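Local structure of uncharacterized protein (Borrelia turicatae, 5VJ4) at residues A[124-129]-A[188-193]; A[160-165]-A[220-225]; A[168-173]-A[181-186]. The protein is of unknown function but is thought to be a surface protein, possibly lipid-binding, of a relapsing fever spirochete, its gene differentially regulated between tick and mammal. One frame throughout, in Å; residues are numbered along the deposited sequence.

All three contacts join helices of one all-helical domain, and helices 145-171 and 176-201, consecutive in the chain, tie them together. Interaction 1 is buried and polar at its centre, a tyrosine hydroxyl meeting a carboxylate. Interaction 2 is partly buried: a lysine chain lies on a phenylalanine ring, with an exposed arginine at its edge. Interaction 3, partly buried and aliphatic, has its centre about 22 Å from the chain's centre, against about 12 Å for that of interaction 1, and is nested within the loops closed by the other two. K163 of interaction 2 reaches D190 of interaction 1, while F221 and F224 of interaction 2 touch C186 and L182 of interaction 3.

Interaction 1 of 3, residues A[124-129]-A[188-193]; sequences ISYIQG and RYDGLV. With SO4 (sulfate ion), chain C.
Y126, in the last turn of helix 118-128, meets D190 and V193 on the long helix 176-201, a buried helix-to-helix contact of the all-helical domain. The two backbones stay well apart, 8.8 Å between the CA atoms of Y126 and D190, and the tyrosine spans the gap. With CG anti to the backbone N (chi1 -179°), its ring runs out from helix 118-128 and delivers the hydroxyl to the carboxylate. The hydroxyl donates a hydrogen bond, Y126 OH to D190 OD1, 2.5 Å, its shortness doubtful at this resolution. OD1 sits at the ring edge, in the ring plane, yet the carboxylate is turned 76° from that plane. Alongside the hydroxyl end, V193 CG1 approaches Y126 CE2 obliquely at 3.8 Å, the valine crossing the tyrosine at about a right angle. D190 OD1 has a second partner, the salt-bridging K163 NZ of helix 145-171, so one oxygen is gripped by both a phenol and an ammonium group; this would probably favour the ionised aspartate. K194 adds a cation-pi contact to the ring of Y126. Away from this junction, Q128 NE2 binds sulfate O1 at 3.2 Å with an N-H...O angle of 159°. The same ion, probably from the crystallisation liquor, also accepts bonds from the backbone N of I103 and D104. The Tyr-Asp-Lys cluster, with each residue from a different helix, forms a buried polar junction where helices 118-128, 145-171 and 176-201 meet in an all-helical fold.

Interaction 2 of 3, residues A[160-165]-A[220-225]; sequences LKTKGE and RFRKFK
Side-chain packing of K163 and T162 against F221, with R222 at its exposed margin, seats helix 218-222 on the C-terminal half of helix 145-171. The backbones come close here, the CA atoms of K163 and F221 lying 5.9 Å apart. K163 has CG anti to its own N (chi1 -173°) and stays extended to the amino group, so its methylenes pass across one face of the phenylalanine. CG makes the CH-pi contact: it is 4.0 Å from the centroid of the F221 ring, 19° off the ring normal, displaced toward the rim near CE1 and CZ. K163 CD follows at 4.1 Å from F221 CZ. The ammonium end continues past the ring to its salt-bridge partner D190. One residue earlier, the methyl of T162 packs at the base of the phenylalanine side chain, with T162 CG2 3.6 Å from F221 CB. Its hydroxyl faces the arginine instead: R222, bent at chi3 (-78°), brings NH1 to 3.2 Å from T162 OG1, but the angle is poor and the approach to the guanidinium oblique, a polar contact rather than a hydrogen bond. F221 is further enclosed by L159 and A166 of helix 145-171 and by an edge-to-face ring contact with Y189. The chemistry implies a divided lysine: its hydrocarbon shields an aromatic face while its charge is spent on a carboxylate beyond, and the cohesion between these segments comes from apolar packing.

Interaction 3 of 3, residues A[168-173]-A[181-186]; sequences KIIEDP and RLQNMC. With SO4 (sulfate ion), chain I.
I170 packs on L182, Q183 and C186 near the closed end of a helical hairpin, where helix 145-171 turns back through a short connection into helix 176-201. The isoleucine is the wedge. With CG1 anti to the carbonyl carbon (chi1 -77°), its longer branch reaches both side chain and backbone: I170 CG1 is 3.6 Å from L182 CB, and I170 CD1 is 3.8 Å from Q183 N and 4.5 Å from C186 CB. The other branch, CG2, meets the aliphatic part of the glutamine, 3.8 Å from Q183 CG. The side chains of I170 and L182 run alongside one another in opposing directions, and F224 of helix 224-229 touches both. R181, the first residue of 181-186, points elsewhere, its NH2 donating to sulfate O1 at 2.7 Å, the oxygen lying in plane at the guanidinium edge. R181 also pairs with D235, and R181 of the second subunit binds the same ion, which is probably from the crystallisation liquor and probably offsets two arginines brought close at the interface. Between 168-173 and 181-186 the contact is apolar, consistent with hydrophobic packing near the turn.

Interaction 1 of 3, residues A[124-129]-A[188-193]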
loop_
_atom_site.group_PDB
_atom_site.type_symbol
_atom_site.label_atom_id
_atom_site.label_comp_id
_atom_site.label_asym_id
_atom_site.label_seq_id
_atom_site.Cartn_x
_atom_site.Cartn_y
_atom_site.Cartn_z
ATOM N N ILE A 124 -25.240 -3.943 10.934
ATOM C CA ILE A 124 -24.553 -5.191 11.237
ATOM C C ILE A 124 -24.182 -5.931 9.941
ATOM O O ILE A 124 -23.062 -6.384 9.790
ATOM C CB ILE A 124 -25.383 -6.059 12.189
ATOM C CG1 ILE A 124 -25.475 -5.371 13.553
ATOM C CG2 ILE A 124 -24.756 -7.418 12.362
ATOM C CD1 ILE A 124 -24.244 -5.486 14.421
ATOM N N SER A 125 -25.093 -5.984 8.982
ATOM C CA SER A 125 -24.764 -6.613 7.734
ATOM C C SER A 125 -23.596 -5.905 7.046
ATOM O O SER A 125 -22.717 -6.553 6.468
ATOM C CB SER A 125 -25.957 -6.661 6.817
ATOM O OG SER A 125 -25.510 -6.979 5.511
ATOM N N TYR A 126 -23.587 -4.583 7.125
ATOM C CA TYR A 126 -22.495 -3.782 6.566
ATOM C C TYR A 126 -21.123 -4.107 7.187
ATOM O O TYR A 126 -20.263 -4.618 6.477
ATOM C CB TYR A 126 -22.818 -2.317 6.724
ATOM C CG TYR A 126 -21.801 -1.380 6.167
ATOM C CD1 TYR A 126 -21.727 -1.144 4.790
ATOM C CD2 TYR A 126 -20.945 -0.657 7.027
ATOM C CE1 TYR A 126 -20.805 -0.237 4.277
ATOM C CE2 TYR A 126 -20.030 0.259 6.532
ATOM C CZ TYR A 126 -19.952 0.451 5.159
ATOM O OH TYR A 126 -19.021 1.324 4.670
ATOM N N ILE A 127 -20.922 -3.850 8.486
ATOM C CA ILE A 127 -19.634 -4.165 9.077
ATOM C C ILE A 127 -19.310 -5.646 9.057
ATOM O O ILE A 127 -18.183 -6.034 9.352
ATOM C CB ILE A 127 -19.443 -3.627 10.492
ATOM C CG1 ILE A 127 -20.487 -4.212 11.427
ATOM C CG2 ILE A 127 -19.463 -2.117 10.463
ATOM C CD1 ILE A 127 -20.223 -3.855 12.874
ATOM N N GLN A 128 -20.283 -6.469 8.698
ATOM C CA GLN A 128 -20.044 -7.904 8.648
ATOM C C GLN A 128 -19.005 -8.249 7.577
ATOM O O GLN A 128 -18.179 -9.136 7.767
ATOM C CB GLN A 128 -21.333 -8.635 8.345
ATOM C CG GLN A 128 -21.408 -10.054 8.862
ATOM C CD GLN A 128 -22.439 -10.846 8.102
ATOM O OE1 GLN A 128 -23.572 -10.398 7.882
ATOM N NE2 GLN A 128 -22.046 -12.016 7.665
ATOM N N GLY A 129 -19.069 -7.535 6.453
ATOM C CA GLY A 129 -18.223 -7.785 5.299
ATOM C C GLY A 129 -18.350 -9.198 4.785
ATOM O O GLY A 129 -19.424 -9.613 4.391
ATOM N N ARG A 188 -13.067 2.152 -1.446
ATOM C CA ARG A 188 -11.884 2.076 -0.582
ATOM C C ARG A 188 -12.276 2.328 0.873
ATOM O O ARG A 188 -11.903 1.565 1.766
ATOM C CB ARG A 188 -10.784 3.040 -1.035
ATOM C CG ARG A 188 -10.424 2.919 -2.494
ATOM C CD ARG A 188 -9.027 3.411 -2.808
ATOM N NE ARG A 188 -8.785 3.420 -4.247
ATOM C CZ ARG A 188 -9.256 4.338 -5.090
ATOM N NH1 ARG A 188 -10.009 5.362 -4.658
ATOM N NH2 ARG A 188 -8.975 4.217 -6.378
ATOM N N TYR A 189 -13.087 3.359 1.094
ATOM C CA TYR A 189 -13.502 3.679 2.434
ATOM C C TYR A 189 -14.307 2.525 3.057
ATOM O O TYR A 189 -14.044 2.154 4.232
ATOM C CB TYR A 189 -14.268 4.982 2.469
ATOM C CG TYR A 189 -13.493 6.261 2.189
ATOM C CD1 TYR A 189 -12.100 6.308 2.193
ATOM C CD2 TYR A 189 -14.185 7.454 1.965
ATOM C CE1 TYR A 189 -11.424 7.504 1.950
ATOM C CE2 TYR A 189 -13.520 8.641 1.760
ATOM C CZ TYR A 189 -12.144 8.665 1.741
ATOM O OH TYR A 189 -11.532 9.873 1.506
ATOM N N ASP A 190 -15.229 1.938 2.269
ATOM C CA ASP A 190 -15.949 0.709 2.682
ATOM C C ASP A 190 -14.974 -0.328 3.216
ATOM O O ASP A 190 -15.097 -0.787 4.367
ATOM C CB ASP A 190 -16.754 0.100 1.531
ATOM C CG ASP A 190 -18.108 0.783 1.318
ATOM O OD1 ASP A 190 -18.577 1.501 2.230
ATOM O OD2 ASP A 190 -18.703 0.600 0.226
ATOM N N GLY A 191 -13.959 -0.625 2.412
ATOM C CA GLY A 191 -12.963 -1.615 2.780
ATOM C C GLY A 191 -12.372 -1.316 4.120
ATOM O O GLY A 191 -12.295 -2.194 4.979
ATOM N N LEU A 192 -11.984 -0.057 4.315
ATOM C CA LEU A 192 -11.283 0.324 5.536
ATOM C C LEU A 192 -12.205 0.162 6.731
ATOM O O LEU A 192 -11.796 -0.375 7.770
ATOM C CB LEU A 192 -10.741 1.732 5.427
ATOM C CG LEU A 192 -9.551 1.904 4.470
ATOM C CD1 LEU A 192 -9.467 3.349 4.062
ATOM C CD2 LEU A 192 -8.255 1.483 5.091
ATOM N N VAL A 193 -13.459 0.567 6.552
ATOM C CA VAL A 193 -14.452 0.390 7.593
ATOM C C VAL A 193 -14.637 -1.085 7.902
ATOM O O VAL A 193 -14.514 -1.484 9.081
ATOM C CB VAL A 193 -15.775 1.080 7.256
ATOM C CG1 VAL A 193 -16.797 0.877 8.384
ATOM C CG2 VAL A 193 -15.520 2.560 7.036
HETATM S S SO4 C . -25.910 -13.700 6.106
HETATM O O1 SO4 C . -24.525 -13.196 6.021
HETATM O O2 SO4 C . -26.578 -13.097 7.278
HETATM O O3 SO4 C . -26.637 -13.233 4.928
HETATM O O4 SO4 C . -25.901 -15.190 6.201
#

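Interaction 2 of 3, residues A[160-165]-A[220-225]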
loop_
_atom_site.group_PDB
_atom_site.type_symbol
_atom_site.label_atom_id
_atom_site.label_comp_id
_atom_site.label_asym_id
_atom_site.label_seq_id
_atom_site.Cartn_x
_atom_site.Cartn_y
_atom_site.Cartn_z
ATOM N N LEU A 160 -23.627 5.282 8.275
ATOM C CA LEU A 160 -24.312 4.911 7.056
ATOM C C LEU A 160 -25.212 6.028 6.570
ATOM O O LEU A 160 -25.339 6.217 5.346
ATOM C CB LEU A 160 -25.057 3.617 7.245
ATOM C CG LEU A 160 -24.125 2.441 7.491
ATOM C CD1 LEU A 160 -24.888 1.206 7.938
ATOM C CD2 LEU A 160 -23.380 2.152 6.206
ATOM N N LYS A 161 -25.795 6.791 7.515
ATOM C CA LYS A 161 -26.634 7.958 7.157
ATOM C C LYS A 161 -25.770 8.929 6.361
ATOM O O LYS A 161 -26.163 9.368 5.253
ATOM C CB LYS A 161 -27.311 8.607 8.388
ATOM N N THR A 162 -24.568 9.200 6.892
ATOM C CA THR A 162 -23.604 10.067 6.213
ATOM C C THR A 162 -23.268 9.536 4.825
ATOM O O THR A 162 -23.363 10.271 3.840
ATOM C CB THR A 162 -22.330 10.265 7.043
ATOM O OG1 THR A 162 -22.586 11.197 8.091
ATOM C CG2 THR A 162 -21.211 10.813 6.202
ATOM N N LYS A 163 -22.902 8.258 4.756
ATOM C CA LYS A 163 -22.587 7.622 3.475
ATOM C C LYS A 163 -23.731 7.754 2.457
ATOM O O LYS A 163 -23.498 7.837 1.232
ATOM C CB LYS A 163 -22.180 6.164 3.683
ATOM C CG LYS A 163 -21.667 5.475 2.429
ATOM C CD LYS A 163 -21.504 3.970 2.607
ATOM C CE LYS A 163 -21.199 3.343 1.259
ATOM N NZ LYS A 163 -21.329 1.870 1.278
ATOM N N GLY A 164 -24.957 7.801 2.975
ATOM C CA GLY A 164 -26.143 7.972 2.133
ATOM C C GLY A 164 -26.245 9.352 1.509
ATOM O O GLY A 164 -26.531 9.481 0.301
ATOM N N GLU A 165 -26.028 10.381 2.336
ATOM C CA GLU A 165 -25.908 11.757 1.837
ATOM C C GLU A 165 -24.869 11.812 0.729
ATOM O O GLU A 165 -25.150 12.253 -0.401
ATOM C CB GLU A 165 -25.505 12.719 2.950
ATOM C CG GLU A 165 -26.316 12.623 4.228
ATOM C CD GLU A 165 -27.819 12.794 4.022
ATOM O OE1 GLU A 165 -28.544 12.496 4.996
ATOM O OE2 GLU A 165 -28.288 13.224 2.923
ATOM N N ARG A 220 -14.998 12.077 6.073
ATOM C CA ARG A 220 -14.373 11.702 4.830
ATOM C C ARG A 220 -15.411 11.519 3.730
ATOM O O ARG A 220 -15.148 11.860 2.570
ATOM C CB ARG A 220 -13.445 10.498 5.007
ATOM C CG ARG A 220 -12.392 10.711 6.092
ATOM C CD ARG A 220 -11.568 9.453 6.379
ATOM N NE ARG A 220 -10.427 9.735 7.231
ATOM C CZ ARG A 220 -9.946 8.915 8.163
ATOM N NH1 ARG A 220 -10.510 7.745 8.385
ATOM N NH2 ARG A 220 -8.901 9.276 8.911
ATOM N N PHE A 221 -16.597 11.041 4.108
ATOM C CA PHE A 221 -17.714 10.912 3.169
ATOM C C PHE A 221 -18.346 12.274 2.936
ATOM O O PHE A 221 -18.530 12.679 1.787
ATOM C CB PHE A 221 -18.758 9.944 3.689
ATOM C CG PHE A 221 -18.416 8.502 3.471
ATOM C CD1 PHE A 221 -18.352 7.973 2.204
ATOM C CD2 PHE A 221 -18.215 7.653 4.553
ATOM C CE1 PHE A 221 -18.054 6.626 2.004
ATOM C CE2 PHE A 221 -17.916 6.308 4.367
ATOM C CZ PHE A 221 -17.832 5.794 3.088
ATOM N N ARG A 222 -18.653 12.986 4.026
ATOM C CA ARG A 222 -19.221 14.330 3.936
ATOM C C ARG A 222 -18.484 15.235 2.962
ATOM O O ARG A 222 -19.113 16.011 2.232
ATOM C CB ARG A 222 -19.255 14.998 5.290
ATOM C CG ARG A 222 -20.633 15.036 5.888
ATOM C CD ARG A 222 -20.607 16.013 7.031
ATOM N NE ARG A 222 -20.003 15.434 8.228
ATOM C CZ ARG A 222 -20.626 14.616 9.074
ATOM N NH1 ARG A 222 -21.907 14.233 8.863
ATOM N NH2 ARG A 222 -19.953 14.189 10.144
ATOM N N LYS A 223 -17.161 15.076 2.924
ATOM C CA LYS A 223 -16.267 15.898 2.133
ATOM C C LYS A 223 -16.622 15.898 0.635
ATOM O O LYS A 223 -16.268 16.824 -0.091
ATOM C CB LYS A 223 -14.809 15.467 2.392
ATOM C CG LYS A 223 -13.713 16.428 1.939
ATOM C CD LYS A 223 -13.758 17.743 2.709
ATOM C CE LYS A 223 -12.432 18.484 2.691
ATOM N NZ LYS A 223 -11.820 18.665 1.360
ATOM N N PHE A 224 -17.365 14.897 0.181
ATOM C CA PHE A 224 -17.712 14.820 -1.238
ATOM C C PHE A 224 -18.471 16.048 -1.706
ATOM O O PHE A 224 -18.150 16.623 -2.754
ATOM C CB PHE A 224 -18.511 13.550 -1.529
ATOM C CG PHE A 224 -17.698 12.300 -1.469
ATOM C CD1 PHE A 224 -16.481 12.257 -0.777
ATOM C CD2 PHE A 224 -18.158 11.146 -2.073
ATOM C CE1 PHE A 224 -15.734 11.096 -0.708
ATOM C CE2 PHE A 224 -17.419 9.977 -1.998
ATOM C CZ PHE A 224 -16.215 9.955 -1.307
ATOM N N LYS A 225 -19.466 16.422 -0.904
ATOM C CA LYS A 225 -20.295 17.606 -1.074
ATOM C C LYS A 225 -19.423 18.805 -1.484
ATOM O O LYS A 225 -19.764 19.514 -2.444
ATOM C CB LYS A 225 -21.034 17.850 0.248
ATOM C CG LYS A 225 -22.168 18.873 0.274
ATOM C CD LYS A 225 -22.619 19.196 1.707
ATOM C CE LYS A 225 -21.433 19.302 2.680
ATOM N NZ LYS A 225 -21.812 19.507 4.106
#

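Interaction 3 of 3, residues A[168-173]-A[181-186]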
loop_
_atom_site.group_PDB
_atom_site.type_symbol
_atom_site.label_atom_id
_atom_site.label_comp_id
_atom_site.label_asym_id
_atom_site.label_seq_id
_atom_site.Cartn_x
_atom_site.Cartn_y
_atom_site.Cartn_z
ATOM N N LYS A 168 -26.060 10.519 -2.490
ATOM C CA LYS A 168 -26.913 11.478 -3.213
ATOM C C LYS A 168 -26.073 12.476 -4.008
ATOM O O LYS A 168 -26.372 12.761 -5.170
ATOM C CB LYS A 168 -27.858 12.227 -2.285
ATOM C CG LYS A 168 -29.125 11.489 -1.902
ATOM C CD LYS A 168 -30.193 12.487 -1.471
ATOM C CE LYS A 168 -31.354 11.810 -0.766
ATOM N NZ LYS A 168 -31.035 11.597 0.672
ATOM N N ILE A 169 -25.007 12.981 -3.399
ATOM C CA ILE A 169 -24.088 13.852 -4.134
ATOM C C ILE A 169 -23.442 13.125 -5.350
ATOM O O ILE A 169 -23.333 13.686 -6.434
ATOM C CB ILE A 169 -23.063 14.508 -3.175
ATOM C CG1 ILE A 169 -23.668 15.752 -2.471
ATOM C CG2 ILE A 169 -21.785 14.880 -3.907
ATOM C CD1 ILE A 169 -24.612 15.471 -1.313
ATOM N N ILE A 170 -23.051 11.871 -5.171
ATOM C CA ILE A 170 -22.458 11.088 -6.267
ATOM C C ILE A 170 -23.433 10.932 -7.436
ATOM O O ILE A 170 -23.048 11.094 -8.580
ATOM C CB ILE A 170 -21.981 9.677 -5.800
ATOM C CG1 ILE A 170 -20.667 9.758 -5.032
ATOM C CG2 ILE A 170 -21.800 8.718 -6.973
ATOM C CD1 ILE A 170 -20.132 8.405 -4.597
ATOM N N GLU A 171 -24.682 10.591 -7.141
ATOM C CA GLU A 171 -25.632 10.248 -8.196
ATOM C C GLU A 171 -26.321 11.419 -8.851
ATOM O O GLU A 171 -26.977 11.238 -9.879
ATOM C CB GLU A 171 -26.654 9.249 -7.707
ATOM C CG GLU A 171 -26.260 7.830 -8.055
ATOM C CD GLU A 171 -26.747 6.822 -7.030
ATOM O OE1 GLU A 171 -27.528 7.186 -6.108
ATOM O OE2 GLU A 171 -26.332 5.650 -7.141
ATOM N N ASP A 172 -26.162 12.612 -8.279
ATOM C CA ASP A 172 -26.635 13.831 -8.936
ATOM C C ASP A 172 -26.075 13.893 -10.353
ATOM O O ASP A 172 -24.862 13.739 -10.537
ATOM C CB ASP A 172 -26.230 15.085 -8.172
ATOM C CG ASP A 172 -26.854 16.354 -8.746
ATOM O OD1 ASP A 172 -26.710 16.600 -9.974
ATOM O OD2 ASP A 172 -27.477 17.105 -7.950
ATOM N N PRO A 173 -26.961 14.100 -11.355
ATOM C CA PRO A 173 -26.520 14.097 -12.750
ATOM C C PRO A 173 -25.474 15.164 -13.093
ATOM O O PRO A 173 -24.638 14.900 -13.962
ATOM C CB PRO A 173 -27.818 14.296 -13.537
ATOM C CG PRO A 173 -28.808 14.846 -12.550
ATOM C CD PRO A 173 -28.431 14.213 -11.254
ATOM N N ARG A 181 -15.084 8.392 -10.040
ATOM C CA ARG A 181 -13.935 8.575 -9.160
ATOM C C ARG A 181 -14.338 8.624 -7.706
ATOM O O ARG A 181 -13.574 8.162 -6.835
ATOM C CB ARG A 181 -13.154 9.833 -9.514
ATOM C CG ARG A 181 -11.670 9.692 -9.251
ATOM C CD ARG A 181 -10.930 10.831 -9.864
ATOM N NE ARG A 181 -9.568 10.931 -9.352
ATOM C CZ ARG A 181 -8.823 12.030 -9.440
ATOM N NH1 ARG A 181 -9.310 13.133 -10.011
ATOM N NH2 ARG A 181 -7.584 12.016 -8.978
ATOM N N LEU A 182 -15.524 9.183 -7.448
ATOM C CA LEU A 182 -16.048 9.200 -6.095
ATOM C C LEU A 182 -16.453 7.810 -5.614
ATOM O O LEU A 182 -16.097 7.415 -4.502
ATOM C CB LEU A 182 -17.179 10.204 -5.958
ATOM C CG LEU A 182 -16.756 11.667 -6.150
ATOM C CD1 LEU A 182 -17.985 12.538 -6.030
ATOM C CD2 LEU A 182 -15.695 12.141 -5.156
ATOM N N GLN A 183 -17.158 7.062 -6.462
ATOM C CA GLN A 183 -17.541 5.697 -6.128
ATOM C C GLN A 183 -16.301 4.876 -5.747
ATOM O O GLN A 183 -16.316 4.202 -4.708
ATOM C CB GLN A 183 -18.275 5.041 -7.279
ATOM C CG GLN A 183 -19.667 5.591 -7.511
ATOM C CD GLN A 183 -20.300 5.049 -8.776
ATOM O OE1 GLN A 183 -19.608 4.741 -9.753
ATOM N NE2 GLN A 183 -21.625 4.944 -8.773
ATOM N N ASN A 184 -15.229 4.963 -6.547
ATOM C CA ASN A 184 -14.007 4.245 -6.212
ATOM C C ASN A 184 -13.481 4.586 -4.830
ATOM O O ASN A 184 -13.145 3.689 -4.053
ATOM C CB ASN A 184 -12.949 4.443 -7.277
ATOM C CG ASN A 184 -13.415 3.952 -8.627
ATOM O OD1 ASN A 184 -14.544 3.487 -8.770
ATOM N ND2 ASN A 184 -12.548 4.039 -9.622
HETATM N N MSE A 185 -13.453 5.876 -4.505
HETATM C CA MSE A 185 -13.052 6.255 -3.176
HETATM C C MSE A 185 -14.054 5.686 -2.196
HETATM O O MSE A 185 -13.663 5.088 -1.183
HETATM C CB MSE A 185 -12.887 7.749 -3.018
HETATM C CG MSE A 185 -12.017 8.096 -1.794
HETATM SE SE MSE A 185 -10.183 7.337 -1.832
HETATM C CE MSE A 185 -9.493 8.473 -3.301
ATOM N N CYS A 186 -15.340 5.825 -2.504
ATOM C CA CYS A 186 -16.385 5.263 -1.652
ATOM C C CYS A 186 -16.030 3.815 -1.304
ATOM O O CYS A 186 -15.959 3.477 -0.115
ATOM C CB CYS A 186 -17.762 5.399 -2.298
ATOM S SG CYS A 186 -19.151 4.928 -1.255
HETATM S S SO4 I . -5.555 8.919 -8.884
HETATM O O1 SO4 I . -5.692 10.253 -8.266
HETATM O O2 SO4 I . -4.312 8.363 -8.294
HETATM O O3 SO4 I . -6.752 8.039 -8.587
HETATM O O4 SO4 I . -5.341 9.152 -10.338
#